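Local structure of serine proteinase inhibitor 1 (Myxoma virus, 6BJ5) at residues L229-V232 against R233-R237. The protein inhibits serine proteases as a poxviral member of the serpin family and is important for the virulence of myxoma virus. Numbering follows the deposited sequence.
Sequences LSLV and RFWIR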
loop_
_atom_site.group_PDB
_atom_site.type_symbol
_atom_site.label_atom_id
_atom_site.label_comp_id
_atom_site.label_asym_id
_atom_site.label_seq_id
_atom_site.Cartn_x
_atom_site.Cartn_y
_atom_site.Cartn_z
ATOM N N LEU A 229 7.666 -6.413 -10.726
ATOM C CA LEU A 229 7.678 -7.703 -10.059
ATOM C C LEU A 229 8.831 -8.568 -10.543
ATOM O O LEU A 229 9.332 -9.407 -9.782
ATOM C CB LEU A 229 6.344 -8.403 -10.255
ATOM C CG LEU A 229 5.389 -8.052 -9.106
ATOM C CD1 LEU A 229 4.050 -8.705 -9.337
ATOM C CD2 LEU A 229 5.938 -8.424 -7.723
ATOM N N SER A 230 9.259 -8.396 -11.802
ATOM C CA SER A 230 10.456 -9.097 -12.261
ATOM C C SER A 230 11.661 -8.674 -11.431
ATOM O O SER A 230 12.380 -9.512 -10.869
ATOM C CB SER A 230 10.701 -8.819 -13.751
ATOM O OG SER A 230 11.448 -7.626 -13.960
ATOM N N LEU A 231 11.845 -7.365 -11.279
ATOM C CA LEU A 231 12.967 -6.875 -10.502
ATOM C C LEU A 231 12.927 -7.411 -9.083
ATOM O O LEU A 231 13.965 -7.795 -8.533
ATOM C CB LEU A 231 12.977 -5.352 -10.515
ATOM C CG LEU A 231 14.176 -4.780 -9.779
ATOM C CD1 LEU A 231 15.448 -5.313 -10.421
ATOM C CD2 LEU A 231 14.132 -3.263 -9.854
ATOM N N VAL A 232 11.735 -7.481 -8.487
ATOM C CA VAL A 232 11.614 -7.974 -7.115
ATOM C C VAL A 232 11.989 -9.447 -7.029
ATOM O O VAL A 232 12.707 -9.864 -6.114
ATOM C CB VAL A 232 10.204 -7.717 -6.561
ATOM C CG1 VAL A 232 10.046 -8.411 -5.230
ATOM C CG2 VAL A 232 9.969 -6.220 -6.413
ATOM N N ARG A 233 11.487 -10.270 -7.953
ATOM C CA ARG A 233 11.844 -11.687 -7.902
ATOM C C ARG A 233 13.330 -11.875 -8.185
ATOM O O ARG A 233 13.975 -12.752 -7.598
ATOM C CB ARG A 233 10.992 -12.490 -8.882
ATOM C CG ARG A 233 9.483 -12.556 -8.556
ATOM C CD ARG A 233 8.806 -13.527 -9.511
ATOM N NE ARG A 233 9.207 -13.175 -10.870
ATOM C CZ ARG A 233 8.486 -12.445 -11.713
ATOM N NH1 ARG A 233 7.289 -11.992 -11.351
ATOM N NH2 ARG A 233 8.971 -12.167 -12.922
ATOM N N PHE A 234 13.887 -11.042 -9.073
ATOM C CA PHE A 234 15.329 -11.016 -9.304
ATOM C C PHE A 234 16.078 -10.772 -8.003
ATOM O O PHE A 234 16.980 -11.540 -7.641
ATOM C CB PHE A 234 15.642 -9.918 -10.321
ATOM C CG PHE A 234 17.108 -9.702 -10.587
ATOM C CD1 PHE A 234 17.532 -8.518 -11.172
ATOM C CD2 PHE A 234 18.059 -10.665 -10.290
ATOM C CE1 PHE A 234 18.865 -8.289 -11.438
ATOM C CE2 PHE A 234 19.390 -10.431 -10.547
ATOM C CZ PHE A 234 19.791 -9.247 -11.126
ATOM N N TRP A 235 15.694 -9.714 -7.278
ATOM C CA TRP A 235 16.251 -9.465 -5.953
ATOM C C TRP A 235 16.183 -10.713 -5.094
ATOM O O TRP A 235 17.175 -11.100 -4.478
ATOM C CB TRP A 235 15.513 -8.316 -5.261
ATOM C CG TRP A 235 15.758 -6.976 -5.852
ATOM C CD1 TRP A 235 16.784 -6.618 -6.679
ATOM C CD2 TRP A 235 14.944 -5.808 -5.686
ATOM N NE1 TRP A 235 16.668 -5.299 -7.024
ATOM C CE2 TRP A 235 15.546 -4.775 -6.432
ATOM C CE3 TRP A 235 13.772 -5.532 -4.970
ATOM C CZ2 TRP A 235 15.016 -3.472 -6.483
ATOM C CZ3 TRP A 235 13.230 -4.230 -5.032
ATOM C CH2 TRP A 235 13.855 -3.223 -5.784
ATOM N N ILE A 236 15.015 -11.365 -5.043
ATOM C CA ILE A 236 14.891 -12.485 -4.115
ATOM C C ILE A 236 15.793 -13.640 -4.527
ATOM O O ILE A 236 16.324 -14.357 -3.666
ATOM C CB ILE A 236 13.424 -12.913 -3.979
ATOM C CG1 ILE A 236 12.643 -11.807 -3.259
ATOM C CG2 ILE A 236 13.332 -14.256 -3.227
ATOM C CD1 ILE A 236 11.151 -11.988 -3.243
ATOM N N ARG A 237 15.995 -13.841 -5.833
ATOM C CA ARG A 237 16.819 -14.961 -6.264
ATOM C C ARG A 237 18.292 -14.675 -6.011
ATOM O O ARG A 237 19.043 -15.572 -5.622
ATOM C CB ARG A 237 16.596 -15.289 -7.747
ATOM C CG ARG A 237 15.185 -15.750 -8.124
ATOM C CD ARG A 237 15.045 -16.143 -9.607
ATOM N NE ARG A 237 15.692 -15.207 -10.519
ATOM C CZ ARG A 237 15.042 -14.390 -11.344
ATOM N NH1 ARG A 237 13.714 -14.372 -11.358
ATOM N NH2 ARG A 237 15.724 -13.575 -12.138
#
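Leu231 and Val232 both lean on the indole of Trp235, Leu231 from four residues back and Val232 from three. With CG anti to its backbone N (chi1 -177°), Leu231 brings its branched end against the six-membered part of the indole at a slant: CD2 lies 3.5 Å from Trp235 CZ2, and CG sits almost as close to CE2 and CZ2. The other methyl, CD1, rests near Trp235 NE1 and also meets the Phe234 ring, 3.9 Å from its CD1. The carbonyl oxygen of Leu231 lies above one indole face, toward the rim and 3.3 Å from Trp235 CG, while accepting a nearly straight hydrogen bond from Trp235 N. Val232 spreads its two methyls: CG2 reaches Trp235 CZ3 at 4.1 Å, and CG1 faces CD1 of Ile236 at a loose 4.2 Å. Ile236 N closes the turn on Val232 O with a more bent bond (152°). On another side of the helix, Arg233 doubles back at chi3, laying its guanidinium against the preceding turn, with Leu229 O over one face and NH2 3.5 Å from Ser230 CA. These are packing contacts; the carbonyl of Leu229 is hydrogen-bonded to Arg233 N. Beyond the helix, Trp235 NE1 is hydrogen-bonded to Tyr198 OH and the indole meets the rings of Phe191 and Tyr198, which should hold its rotation. Ser230 OG and Leu231 N are both hydrogen-bonded to Asp228 OD1, just before the helix, and Thr26 of the other chain packs on Leu229 and Arg233. Successive i to i+4 backbone bonds, with side chains three and four residues apart meeting on the helix surface, are characteristic of an alpha-helix, here the short helix 229-238 set against strand 198-204 in the serpin fold.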